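Local coordinates for staphylococcal nuclease domain-containing protein 1 (Drosophila melanogaster, PDB 2WAC) that cleaves DNA and RNA as an endonuclease, helps regulate translation with the RNA-induced silencing complex, and binds symmetrically dimethylated arginine peptides through its Tudor domain, at residues L148-K153 with S157-T162; I8-T13 with P111-Y116; V121-D126 with E131-A136; E14-F19 with R135-D140; A81-I86 with N97-L102. All coordinates share one frame; numbering follows the deposited sequence.

Contact 1. Residues L148-K153 with S157-T162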
# COMPACT_ATOMS: atom_id res chain seq x y z
N LEU A 148 2.22 4.93 -11.93
CA LEU A 148 3.03 5.31 -10.77
C LEU A 148 4.38 5.87 -11.19
O LEU A 148 5.04 5.32 -12.08
CB LEU A 148 3.22 4.09 -9.84
CG LEU A 148 4.09 4.21 -8.58
CD1 LEU A 148 3.53 3.34 -7.47
CD2 LEU A 148 5.56 3.87 -8.85
N ASN A 149 4.78 6.97 -10.55
CA ASN A 149 6.13 7.51 -10.70
C ASN A 149 6.79 7.68 -9.33
O ASN A 149 6.21 8.31 -8.44
CB ASN A 149 6.12 8.84 -11.45
CG ASN A 149 7.52 9.36 -11.74
OD1 ASN A 149 8.35 8.67 -12.33
ND2 ASN A 149 7.78 10.60 -11.33
N VAL A 150 7.98 7.12 -9.17
CA VAL A 150 8.75 7.31 -7.94
C VAL A 150 9.41 8.68 -7.99
O VAL A 150 10.19 8.98 -8.90
CB VAL A 150 9.81 6.19 -7.74
CG1 VAL A 150 10.67 6.46 -6.50
CG2 VAL A 150 9.12 4.83 -7.61
N GLU A 151 9.09 9.53 -7.01
CA GLU A 151 9.58 10.91 -6.98
C GLU A 151 10.85 11.06 -6.16
O GLU A 151 11.72 11.88 -6.49
CB GLU A 151 8.50 11.85 -6.43
CG GLU A 151 7.16 11.82 -7.18
CD GLU A 151 7.23 12.40 -8.59
OE1 GLU A 151 8.19 13.14 -8.90
OE2 GLU A 151 6.32 12.12 -9.39
N LEU A 152 10.96 10.28 -5.09
CA LEU A 152 12.13 10.31 -4.22
C LEU A 152 12.32 8.96 -3.53
O LEU A 152 11.39 8.42 -2.94
CB LEU A 152 12.01 11.41 -3.16
CG LEU A 152 13.26 11.73 -2.33
CD1 LEU A 152 14.29 12.50 -3.15
CD2 LEU A 152 12.89 12.50 -1.07
N LYS A 153 13.54 8.44 -3.63
CA LYS A 153 13.94 7.27 -2.85
C LYS A 153 14.23 7.69 -1.42
O LYS A 153 14.91 8.69 -1.18
CB LYS A 153 15.18 6.61 -3.46
CG LYS A 153 15.00 6.05 -4.86
CD LYS A 153 16.33 5.64 -5.46
CE LYS A 153 16.19 5.18 -6.90
NZ LYS A 153 15.49 3.86 -7.00
N SER A 157 12.53 3.36 4.49
CA SER A 157 11.07 3.50 4.51
C SER A 157 10.51 3.62 3.08
O SER A 157 11.29 3.75 2.14
CB SER A 157 10.65 4.68 5.40
OG SER A 157 11.18 5.90 4.93
N PRO A 158 9.18 3.55 2.92
CA PRO A 158 8.57 3.62 1.58
C PRO A 158 8.97 4.87 0.77
O PRO A 158 8.97 5.98 1.30
CB PRO A 158 7.07 3.64 1.87
CG PRO A 158 6.94 2.95 3.18
CD PRO A 158 8.15 3.36 3.96
N ASN A 159 9.31 4.66 -0.50
CA ASN A 159 9.67 5.76 -1.40
C ASN A 159 8.46 6.64 -1.73
O ASN A 159 7.32 6.16 -1.73
CB ASN A 159 10.29 5.21 -2.70
CG ASN A 159 11.60 4.47 -2.46
OD1 ASN A 159 12.28 4.68 -1.46
ND2 ASN A 159 11.96 3.60 -3.39
N LEU A 160 8.72 7.92 -2.00
CA LEU A 160 7.67 8.86 -2.41
C LEU A 160 7.24 8.60 -3.85
O LEU A 160 8.09 8.51 -4.74
CB LEU A 160 8.14 10.31 -2.25
CG LEU A 160 7.94 11.06 -0.92
CD1 LEU A 160 8.56 10.34 0.28
CD2 LEU A 160 8.50 12.48 -1.03
N ALA A 161 5.94 8.49 -4.08
CA ALA A 161 5.41 8.22 -5.41
C ALA A 161 4.15 9.02 -5.72
O ALA A 161 3.30 9.22 -4.85
CB ALA A 161 5.14 6.72 -5.58
N THR A 162 4.03 9.47 -6.97
CA THR A 162 2.76 10.02 -7.45
C THR A 162 1.97 8.93 -8.17
O THR A 162 2.54 7.96 -8.67
CB THR A 162 2.95 11.23 -8.40
OG1 THR A 162 3.85 10.88 -9.46
CG2 THR A 162 3.50 12.44 -7.64
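Leu148 packs on Ala161 where the two strands of a beta hairpin meet, with Leu148 CG 4.1 Å from Ala161 CB. Asn149 and Thr162 form an antiparallel hydrogen-bonded pair. Thr162 N donates to Asn149 O at 2.9 Å. Val150 faces Ala161 in a non-hydrogen-bonded pair, and its CG1 touches Asn159 CB. Glu151 and Leu152 both face Leu160, which makes a classic beta bulge. Glu151 N bonds to Leu160 O at 2.7 Å, while the bond from Leu152 N to that oxygen is weak. The Glu151 chain bends at its second torsion (chi2 -69°) and crosses Thr162 at about a right angle. Thr162 OG1 donates to the anti lone pair of Glu151 OE2 at 2.8 Å. Asn149 ND2 meets the same OE2 from above the carboxylate plane, at 2.9 Å. A leucine replacing Glu151 would probably leave Thr162 OG1 and Asn149 ND2 without their shared acceptor. Leu152 packs CB to CB on Leu160 and takes the Leu160 N-H on its carbonyl oxygen. Lys153 CA lies beside Asn159 OD1, which bonds to Val154 N in the turn. Two donors on one oxygen hold the carboxylate over the Asn149-Thr162 pair, beside the bulge, and probably favour its charged form.

Contact 2. Residues I8-T13 with P111-Y116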
# COMPACT_ATOMS: atom_id res chain seq x y z
N ILE A 8 -1.49 -1.61 -10.04
CA ILE A 8 -2.80 -1.69 -9.40
C ILE A 8 -2.61 -1.47 -7.90
O ILE A 8 -1.78 -2.15 -7.28
CB ILE A 8 -3.49 -3.05 -9.67
CG1 ILE A 8 -3.94 -3.15 -11.13
CG2 ILE A 8 -4.68 -3.26 -8.71
CD1 ILE A 8 -4.27 -4.57 -11.58
N VAL A 9 -3.36 -0.54 -7.32
CA VAL A 9 -3.27 -0.27 -5.89
C VAL A 9 -4.12 -1.28 -5.12
O VAL A 9 -5.33 -1.36 -5.32
CB VAL A 9 -3.67 1.19 -5.54
CG1 VAL A 9 -3.59 1.43 -4.03
CG2 VAL A 9 -2.76 2.18 -6.27
N THR A 10 -3.46 -2.04 -4.25
CA THR A 10 -4.10 -3.18 -3.58
C THR A 10 -4.42 -2.95 -2.10
O THR A 10 -5.30 -3.62 -1.54
CB THR A 10 -3.27 -4.48 -3.75
OG1 THR A 10 -1.93 -4.27 -3.31
CG2 THR A 10 -3.26 -4.91 -5.21
N GLU A 11 -3.72 -2.02 -1.47
CA GLU A 11 -3.93 -1.70 -0.06
C GLU A 11 -3.59 -0.24 0.24
O GLU A 11 -2.59 0.28 -0.24
CB GLU A 11 -3.10 -2.63 0.84
CG GLU A 11 -3.28 -2.43 2.36
CD GLU A 11 -4.60 -2.96 2.90
OE1 GLU A 11 -5.33 -3.66 2.17
OE2 GLU A 11 -4.92 -2.68 4.07
N ILE A 12 -4.45 0.41 1.03
CA ILE A 12 -4.19 1.77 1.51
C ILE A 12 -4.22 1.79 3.04
O ILE A 12 -5.12 1.22 3.65
CB ILE A 12 -5.19 2.80 0.92
CG1 ILE A 12 -5.11 2.80 -0.61
CG2 ILE A 12 -4.93 4.20 1.46
CD1 ILE A 12 -6.40 3.17 -1.30
N THR A 13 -3.22 2.43 3.64
CA THR A 13 -3.11 2.52 5.10
C THR A 13 -3.66 3.86 5.60
O THR A 13 -4.00 4.74 4.80
CB THR A 13 -1.65 2.35 5.58
OG1 THR A 13 -0.90 3.53 5.28
CG2 THR A 13 -0.99 1.14 4.93
N PRO A 111 8.51 -10.04 -3.05
CA PRO A 111 7.11 -9.67 -2.80
C PRO A 111 6.44 -9.02 -4.01
O PRO A 111 7.04 -8.16 -4.66
CB PRO A 111 7.23 -8.67 -1.65
CG PRO A 111 8.48 -9.06 -0.94
CD PRO A 111 9.42 -9.48 -2.03
N TYR A 112 5.20 -9.42 -4.30
CA TYR A 112 4.48 -8.89 -5.46
C TYR A 112 3.77 -7.56 -5.21
O TYR A 112 3.21 -6.96 -6.14
CB TYR A 112 3.53 -9.95 -6.06
CG TYR A 112 4.27 -10.98 -6.88
CD1 TYR A 112 4.80 -10.65 -8.13
CD2 TYR A 112 4.47 -12.27 -6.40
CE1 TYR A 112 5.50 -11.58 -8.88
CE2 TYR A 112 5.17 -13.21 -7.15
CZ TYR A 112 5.68 -12.86 -8.38
OH TYR A 112 6.37 -13.79 -9.13
N ALA A 113 3.82 -7.08 -3.97
CA ALA A 113 3.33 -5.75 -3.62
C ALA A 113 4.44 -4.92 -2.98
O ALA A 113 5.26 -5.44 -2.22
CB ALA A 113 2.12 -5.83 -2.70
N THR A 114 4.46 -3.62 -3.29
CA THR A 114 5.47 -2.70 -2.78
C THR A 114 4.79 -1.49 -2.15
O THR A 114 3.87 -0.92 -2.73
CB THR A 114 6.43 -2.23 -3.91
OG1 THR A 114 6.95 -3.37 -4.60
CG2 THR A 114 7.59 -1.39 -3.35
N GLU A 115 5.25 -1.10 -0.96
CA GLU A 115 4.71 0.06 -0.26
C GLU A 115 5.35 1.37 -0.72
O GLU A 115 6.56 1.45 -0.93
CB GLU A 115 4.86 -0.09 1.26
CG GLU A 115 4.03 0.90 2.06
CD GLU A 115 4.10 0.68 3.56
OE1 GLU A 115 4.92 -0.15 4.02
OE2 GLU A 115 3.34 1.35 4.29
N TYR A 116 4.51 2.40 -0.87
CA TYR A 116 4.95 3.74 -1.22
C TYR A 116 4.26 4.77 -0.34
O TYR A 116 3.18 4.51 0.19
CB TYR A 116 4.61 4.07 -2.68
CG TYR A 116 5.21 3.12 -3.69
CD1 TYR A 116 6.49 3.34 -4.20
CD2 TYR A 116 4.50 2.00 -4.14
CE1 TYR A 116 7.04 2.47 -5.13
CE2 TYR A 116 5.05 1.13 -5.06
CZ TYR A 116 6.32 1.37 -5.56
OH TYR A 116 6.87 0.51 -6.48
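Glu115, Thr13 and Thr10 carry most of this sparse contact. Glu115 stretches its chain fully, with CG anti to the backbone N (chi1 -166°) and CD anti to CA (chi2 176°). This carries the carboxylate to Thr13, where Glu115 OE2 lies 4.4 Å from Thr13 CG2. That approach is loose and is not a bond. The polar link between the two residues runs through Thr17, whose OG1 is hydrogen-bonded to both Thr13 OG1 and Glu115 OE2.

Thr10 makes the second point of contact. Thr10 OG1 stands 4.4 Å from Ala113 CB, again at the limit of packing. The hydroxyl is hydrogen-bonded to Tyr88 O, and the methyl of Ala113 flanks it. The CB atoms of Thr10 and Ala113 both point toward the facing segment, yet only these outer atoms come near each other. The CA atoms of Thr10 and Ala113 are 7.9 Å apart, too far for direct strand pairing.

The gap is explained by strand 17-22, which lies between strands 5-12 and 113-118 and pairs with both. Thr10 and Glu11 both face Phe19 of that strand in a classic beta bulge, and on its other side Ala20 bonds to Thr114. The order is that of the first three strands of the OB-fold barrel found in staphylococcal nuclease domains. Here strands two and three are far apart in sequence, because the Tudor barrel is inserted between them. The contact thus joins both parts of the split fifth nuclease-like (SN5) domain.

Contact 3. Residues V121-D126 with E131-A136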
# COMPACT_ATOMS: atom_id res chain seq x y z
N VAL A 121 1.80 14.67 0.36
CA VAL A 121 0.46 14.78 0.94
C VAL A 121 0.52 14.61 2.46
O VAL A 121 1.12 13.65 2.96
CB VAL A 121 -0.52 13.76 0.30
CG1 VAL A 121 -1.76 13.55 1.16
CG2 VAL A 121 -0.91 14.19 -1.10
N ALA A 122 -0.07 15.56 3.19
CA ALA A 122 -0.21 15.45 4.64
C ALA A 122 -1.69 15.40 5.00
O ALA A 122 -2.49 16.17 4.48
CB ALA A 122 0.48 16.62 5.34
N LEU A 123 -2.05 14.47 5.89
CA LEU A 123 -3.43 14.37 6.38
C LEU A 123 -3.84 15.62 7.16
O LEU A 123 -2.99 16.25 7.81
CB LEU A 123 -3.61 13.12 7.26
CG LEU A 123 -3.83 11.75 6.60
CD1 LEU A 123 -3.86 10.70 7.68
CD2 LEU A 123 -5.12 11.71 5.78
N PRO A 124 -5.13 15.99 7.10
CA PRO A 124 -5.64 17.17 7.82
C PRO A 124 -5.64 17.01 9.34
O PRO A 124 -5.46 15.89 9.84
CB PRO A 124 -7.07 17.32 7.28
CG PRO A 124 -7.45 15.95 6.85
CD PRO A 124 -6.20 15.32 6.33
N THR A 125 -5.85 18.11 10.06
CA THR A 125 -5.80 18.10 11.53
C THR A 125 -6.98 17.39 12.20
O THR A 125 -6.80 16.66 13.16
CB THR A 125 -5.63 19.53 12.13
OG1 THR A 125 -6.72 20.37 11.74
CG2 THR A 125 -4.32 20.16 11.67
N ASP A 126 -8.19 17.62 11.68
CA ASP A 126 -9.40 17.00 12.22
C ASP A 126 -9.44 15.49 11.95
O ASP A 126 -9.00 15.03 10.90
CB ASP A 126 -10.66 17.66 11.64
CG ASP A 126 -11.92 17.31 12.43
OD1 ASP A 126 -12.10 17.86 13.54
OD2 ASP A 126 -12.73 16.50 11.92
N GLU A 131 -10.63 10.81 7.93
CA GLU A 131 -11.43 9.69 7.41
C GLU A 131 -11.88 9.94 5.98
O GLU A 131 -11.78 9.05 5.12
CB GLU A 131 -12.68 9.46 8.27
CG GLU A 131 -12.45 9.22 9.75
CD GLU A 131 -13.75 8.98 10.50
OE1 GLU A 131 -14.44 7.98 10.19
OE2 GLU A 131 -14.08 9.79 11.39
N GLU A 132 -12.40 11.14 5.73
CA GLU A 132 -12.88 11.53 4.41
C GLU A 132 -11.76 11.51 3.36
O GLU A 132 -11.98 11.07 2.23
CB GLU A 132 -13.57 12.90 4.46
CG GLU A 132 -14.09 13.44 3.11
CD GLU A 132 -15.00 12.47 2.35
OE1 GLU A 132 -15.48 11.47 2.93
OE2 GLU A 132 -15.23 12.71 1.15
N ALA A 133 -10.57 11.96 3.76
CA ALA A 133 -9.40 11.94 2.89
C ALA A 133 -9.05 10.51 2.46
O ALA A 133 -8.77 10.26 1.28
CB ALA A 133 -8.21 12.59 3.58
N LEU A 134 -9.08 9.58 3.41
CA LEU A 134 -8.78 8.18 3.15
C LEU A 134 -9.87 7.50 2.32
O LEU A 134 -9.58 6.67 1.46
CB LEU A 134 -8.55 7.43 4.47
CG LEU A 134 -7.37 7.89 5.33
CD1 LEU A 134 -7.56 7.48 6.79
CD2 LEU A 134 -6.04 7.38 4.79
N ARG A 135 -11.13 7.88 2.57
CA ARG A 135 -12.27 7.41 1.80
C ARG A 135 -12.19 7.88 0.35
O ARG A 135 -12.41 7.10 -0.58
CB ARG A 135 -13.58 7.90 2.43
CG ARG A 135 -14.84 7.25 1.87
CD ARG A 135 -16.03 8.21 1.87
NE ARG A 135 -15.80 9.39 1.03
CZ ARG A 135 -15.88 9.41 -0.30
NH1 ARG A 135 -16.19 8.31 -0.97
NH2 ARG A 135 -15.65 10.54 -0.96
N ALA A 136 -11.86 9.16 0.17
CA ALA A 136 -11.76 9.77 -1.16
C ALA A 136 -10.64 9.17 -2.00
O ALA A 136 -10.81 8.95 -3.20
CB ALA A 136 -11.58 11.28 -1.04
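Backbones stay well apart where Leu123 meets Ala133, with 7.3 Å between their CA atoms. Segment 121-126 leaves the short strand 121-122 as a loop, and segment 131-136 is helical. The loop leads straight into that helix. Asp126 is its N-cap, and Asp126 OD2 takes the backbone N-H of Glu128.

Side chains close the distance. Leu123 CG lies anti to the carbonyl carbon (chi1 -82°), and this sends CD2 over to the helix. Leu123 CD2 touches Ala133 CB at 3.9 Å and comes within 4.5 Å of Leu134 CG. Pro124 adds a looser touch, with its CD 4.4 Å from Ala133 CB. The leucine and the proline both come to the one methyl of Ala133. Away from the loop, Arg135 grips Glu132 side-on. Arg135 NE bonds to Glu132 OE1 at 2.8 Å and Arg135 NH2 to Glu132 OE2 at 3.1 Å, both oxygens lying near the guanidinium plane.

Leu16 also packs on Leu123, and Val182 on Ala133. Strand 121-122 pairs with strand 183-184, so the contact lays the loop that follows this small sheet against the early turns of helix 127-141.

Contact 4. Residues E14-F19 with R135-D140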
# COMPACT_ATOMS: atom_id res chain seq x y z
N GLU A 14 -3.73 4.00 6.92
CA GLU A 14 -4.30 5.19 7.57
C GLU A 14 -3.41 6.45 7.50
O GLU A 14 -3.85 7.53 7.90
CB GLU A 14 -4.69 4.87 9.02
CG GLU A 14 -3.56 4.29 9.88
CD GLU A 14 -4.05 3.77 11.23
OE1 GLU A 14 -4.96 4.38 11.83
OE2 GLU A 14 -3.50 2.75 11.70
N THR A 15 -2.19 6.30 7.01
CA THR A 15 -1.26 7.43 6.88
C THR A 15 -1.03 7.80 5.41
O THR A 15 -0.09 8.54 5.08
CB THR A 15 0.10 7.13 7.55
OG1 THR A 15 0.70 5.97 6.94
CG2 THR A 15 -0.07 6.88 9.04
N LEU A 16 -1.90 7.29 4.54
CA LEU A 16 -1.82 7.49 3.09
C LEU A 16 -0.56 6.91 2.43
O LEU A 16 -0.08 7.43 1.42
CB LEU A 16 -2.05 8.95 2.69
CG LEU A 16 -3.50 9.47 2.76
CD1 LEU A 16 -3.54 10.96 2.50
CD2 LEU A 16 -4.40 8.74 1.78
N THR A 17 -0.01 5.86 3.03
CA THR A 17 0.89 4.99 2.29
C THR A 17 -0.01 3.98 1.57
O THR A 17 -1.17 3.80 1.94
CB THR A 17 1.95 4.28 3.18
OG1 THR A 17 1.32 3.31 4.03
CG2 THR A 17 2.72 5.29 4.03
N PHE A 18 0.52 3.35 0.53
CA PHE A 18 -0.26 2.39 -0.24
C PHE A 18 0.64 1.29 -0.79
O PHE A 18 1.84 1.50 -0.98
CB PHE A 18 -1.03 3.07 -1.38
CG PHE A 18 -0.14 3.77 -2.39
CD1 PHE A 18 0.25 5.09 -2.20
CD2 PHE A 18 0.30 3.09 -3.52
CE1 PHE A 18 1.07 5.73 -3.12
CE2 PHE A 18 1.12 3.72 -4.45
CZ PHE A 18 1.51 5.04 -4.25
N PHE A 19 0.06 0.12 -1.02
CA PHE A 19 0.75 -0.98 -1.67
C PHE A 19 0.26 -1.11 -3.10
O PHE A 19 -0.94 -1.02 -3.37
CB PHE A 19 0.52 -2.30 -0.92
CG PHE A 19 1.27 -2.39 0.38
CD1 PHE A 19 0.81 -1.71 1.51
CD2 PHE A 19 2.40 -3.19 0.49
CE1 PHE A 19 1.49 -1.81 2.72
CE2 PHE A 19 3.09 -3.29 1.69
CZ PHE A 19 2.63 -2.60 2.81
N ARG A 135 -11.13 7.88 2.57
CA ARG A 135 -12.27 7.41 1.80
C ARG A 135 -12.19 7.88 0.35
O ARG A 135 -12.41 7.10 -0.58
CB ARG A 135 -13.58 7.90 2.43
CG ARG A 135 -14.84 7.25 1.87
CD ARG A 135 -16.03 8.21 1.87
NE ARG A 135 -15.80 9.39 1.03
CZ ARG A 135 -15.88 9.41 -0.30
NH1 ARG A 135 -16.19 8.31 -0.97
NH2 ARG A 135 -15.65 10.54 -0.96
N ALA A 136 -11.86 9.16 0.17
CA ALA A 136 -11.76 9.77 -1.16
C ALA A 136 -10.64 9.17 -2.00
O ALA A 136 -10.81 8.95 -3.20
CB ALA A 136 -11.58 11.28 -1.04
N PHE A 137 -9.49 8.89 -1.37
CA PHE A 137 -8.33 8.35 -2.07
C PHE A 137 -8.54 6.89 -2.46
O PHE A 137 -8.11 6.47 -3.54
CB PHE A 137 -7.06 8.52 -1.24
CG PHE A 137 -5.81 8.01 -1.91
CD1 PHE A 137 -5.45 8.45 -3.19
CD2 PHE A 137 -4.98 7.10 -1.27
CE1 PHE A 137 -4.30 7.98 -3.81
CE2 PHE A 137 -3.81 6.63 -1.88
CZ PHE A 137 -3.48 7.07 -3.15
N SER A 138 -9.19 6.13 -1.59
CA SER A 138 -9.53 4.73 -1.86
C SER A 138 -10.52 4.59 -3.01
O SER A 138 -10.40 3.68 -3.83
CB SER A 138 -10.09 4.06 -0.60
OG SER A 138 -10.43 2.71 -0.85
N GLU A 139 -11.50 5.50 -3.06
CA GLU A 139 -12.47 5.52 -4.16
C GLU A 139 -11.78 5.84 -5.49
O GLU A 139 -12.17 5.33 -6.54
CB GLU A 139 -13.58 6.54 -3.87
CG GLU A 139 -14.86 6.28 -4.67
CD GLU A 139 -15.88 7.39 -4.53
OE1 GLU A 139 -15.96 8.01 -3.45
OE2 GLU A 139 -16.61 7.64 -5.51
N ASP A 140 -10.75 6.69 -5.43
CA ASP A 140 -9.96 7.07 -6.60
C ASP A 140 -9.15 5.91 -7.18
O ASP A 140 -9.18 5.67 -8.39
CB ASP A 140 -9.02 8.22 -6.26
CG ASP A 140 -9.73 9.56 -6.09
OD1 ASP A 140 -10.89 9.70 -6.56
OD2 ASP A 140 -9.13 10.48 -5.50
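Leu16 and Phe137 make the tight part of this contact. Leu16 CD2 lies 3.5 Å from Phe137 CD2 and 4.0 Å from Phe137 CB. The methyl comes obliquely to the ring, at the side nearest the helix backbone. Leu16 has a left-handed backbone conformation (phi 62°, psi 29°) in the turn before strand 17-22. From there its CG stands anti to the carbonyl carbon, and the branch reaches the helix. Phe137 leans out to meet it, with CG anti to the backbone N (chi1 -178°). The far end of the same ring reaches Phe18. Phe18 CD1 sits at the edge of the Phe137 ring, near its plane, 4.3 Å from Phe137 CZ. One phenylalanine thus spans two residues of the other segment, and all three side chains are buried. The contact is wholly apolar.

The other side of the helix is different. Arg135 and Glu139 are exposed and stand one turn apart. Arg135 NH1 and Glu139 OE1 form a salt bridge, but the modelled distance is unusually short and its exact geometry is doubtful. Glu132 is a second partner of the same guanidinium.

Around the buried side, Ile12 of strand 5-12 and Leu118 of strand 113-118 also pack on Phe137, and Leu176 of helix 172-178 covers it as well. Phe18 further touches Val9 and Leu118. Helix 127-141 therefore lies over the five-stranded nuclease-like sheet, with Phe137 set between it and strands 5-12, 17-22 and 113-118.

Contact 5. Residues A81-I86 with N97-L102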
# COMPACT_ATOMS: atom_id res chain seq x y z
N ALA A 81 0.71 -13.93 16.33
CA ALA A 81 1.71 -13.17 15.58
C ALA A 81 1.05 -12.11 14.70
O ALA A 81 -0.09 -12.27 14.26
CB ALA A 81 2.57 -14.10 14.72
N THR A 82 1.78 -11.02 14.47
CA THR A 82 1.37 -10.00 13.51
C THR A 82 2.11 -10.26 12.20
O THR A 82 3.34 -10.28 12.17
CB THR A 82 1.65 -8.58 14.03
OG1 THR A 82 0.96 -8.38 15.28
CG2 THR A 82 1.17 -7.53 13.03
N VAL A 83 1.34 -10.46 11.13
CA VAL A 83 1.92 -10.77 9.82
C VAL A 83 1.53 -9.75 8.75
O VAL A 83 0.48 -9.10 8.84
CB VAL A 83 1.57 -12.22 9.33
CG1 VAL A 83 1.98 -13.26 10.36
CG2 VAL A 83 0.08 -12.36 8.98
N LEU A 84 2.40 -9.60 7.75
CA LEU A 84 2.12 -8.80 6.57
C LEU A 84 1.96 -9.74 5.38
O LEU A 84 2.84 -10.56 5.12
CB LEU A 84 3.26 -7.80 6.30
CG LEU A 84 3.33 -7.16 4.90
CD1 LEU A 84 2.22 -6.13 4.70
CD2 LEU A 84 4.70 -6.55 4.63
N TYR A 85 0.84 -9.63 4.67
CA TYR A 85 0.63 -10.40 3.45
C TYR A 85 1.37 -9.74 2.29
O TYR A 85 0.88 -8.79 1.68
CB TYR A 85 -0.87 -10.60 3.18
CG TYR A 85 -1.53 -11.43 4.25
CD1 TYR A 85 -1.42 -12.82 4.26
CD2 TYR A 85 -2.24 -10.82 5.29
CE1 TYR A 85 -2.01 -13.59 5.25
CE2 TYR A 85 -2.84 -11.59 6.30
CZ TYR A 85 -2.72 -12.97 6.27
OH TYR A 85 -3.30 -13.74 7.25
N ILE A 86 2.56 -10.26 2.01
CA ILE A 86 3.58 -9.57 1.19
C ILE A 86 3.21 -9.35 -0.28
O ILE A 86 3.81 -8.51 -0.95
CB ILE A 86 4.97 -10.27 1.28
CG1 ILE A 86 4.88 -11.75 0.88
CG2 ILE A 86 5.57 -10.10 2.68
CD1 ILE A 86 6.19 -12.34 0.37
N ASN A 97 -0.92 -20.97 15.31
CA ASN A 97 -1.37 -22.26 14.77
C ASN A 97 -1.95 -22.17 13.35
O ASN A 97 -2.26 -23.19 12.74
CB ASN A 97 -2.29 -23.02 15.75
CG ASN A 97 -3.59 -22.29 16.06
OD1 ASN A 97 -4.16 -21.61 15.21
ND2 ASN A 97 -4.07 -22.46 17.28
N ARG A 98 -2.09 -20.94 12.84
CA ARG A 98 -2.50 -20.70 11.46
C ARG A 98 -1.30 -20.31 10.58
O ARG A 98 -1.46 -19.82 9.46
CB ARG A 98 -3.59 -19.63 11.39
CG ARG A 98 -4.94 -20.11 11.91
CD ARG A 98 -5.98 -19.00 11.87
NE ARG A 98 -6.45 -18.72 10.51
CZ ARG A 98 -7.54 -19.26 9.96
NH1 ARG A 98 -8.28 -20.13 10.63
NH2 ARG A 98 -7.87 -18.93 8.73
N LEU A 99 -0.10 -20.54 11.12
CA LEU A 99 1.14 -20.32 10.38
C LEU A 99 1.84 -21.64 10.13
O LEU A 99 1.81 -22.54 10.97
CB LEU A 99 2.07 -19.37 11.15
CG LEU A 99 1.51 -18.02 11.62
CD1 LEU A 99 2.55 -17.26 12.43
CD2 LEU A 99 1.02 -17.18 10.46
N ALA A 100 2.47 -21.75 8.97
CA ALA A 100 3.26 -22.92 8.62
C ALA A 100 4.54 -22.48 7.92
O ALA A 100 4.64 -21.35 7.44
CB ALA A 100 2.47 -23.86 7.73
N ALA A 101 5.53 -23.38 7.89
CA ALA A 101 6.75 -23.13 7.13
C ALA A 101 6.40 -23.03 5.65
O ALA A 101 5.69 -23.88 5.11
CB ALA A 101 7.77 -24.24 7.37
N LEU A 102 6.87 -21.96 5.01
CA LEU A 102 6.71 -21.79 3.58
C LEU A 102 7.76 -22.64 2.86
O LEU A 102 8.95 -22.53 3.17
CB LEU A 102 6.87 -20.31 3.20
CG LEU A 102 6.54 -19.83 1.78
CD1 LEU A 102 5.07 -20.02 1.43
CD2 LEU A 102 6.94 -18.38 1.62
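The Tudor barrel, an SH3-like fold of strongly bent antiparallel strands, closes its hydrophobic interior here. Strands 80-85 and 99-101 are not neighbours in the sheet. Strands 68-77 and 57-61 lie between them in the sheet order, and the two segments meet across the inside of the barrel. Their nearest CA atoms, those of Ala81 and Leu99, are 8.9 Å apart, so side chains alone bridge the gap.

Leu99 does this work from its side. Its CB points toward the opposite strand, as do those of Ala81 and Val83, while Thr82 between them points away. All three touching residues are buried, and the contact is purely apolar. Ala60 of strand 57-61 also packs on Leu99, and Ala71 of strand 68-77 on Val83, so the intervening strands contribute to the same interior.

Segment 81-86 belongs to the region involved in dimethylarginine binding. Tyr85, two residues beyond Val83, meets the ring of Phe62 with the planes at about 60°, and its OH is hydrogen-bonded to Glu92. Leu99 therefore packs on the same strand that carries Tyr85.

The two methyls of Leu99 divide the contact. Leu99 CG stands anti to the carbonyl carbon (chi1 -53°), which turns the fork to the facing strand. Leu99 CD2 touches Val83 CG1 at 4.0 Å, and Leu99 CD1 rests on Ala81 CB at 3.9 Å.

In the fold
Contacts 1, 2 and 4 all reach the five-stranded nuclease-like sheet. Contact 1 is true strand pairing, rich in backbone bonds and partly buried. Contact 2 spans two strands of that sheet with a third between them, so it is thin. Contact 4 is buried and apolar, and it lays helix 127-141 on the sheet. Contact 3 uses the same helix nearer its start and is partly buried, with a charged pair on the helix surface; Leu123 and Leu16 join it to contact 4. Contact 5 is buried in the interior of the Tudor barrel, about 31 Å from contact 3 between centres. Ile86 O packs on Pro111 and Ala113 of contact 2, where the two domains meet.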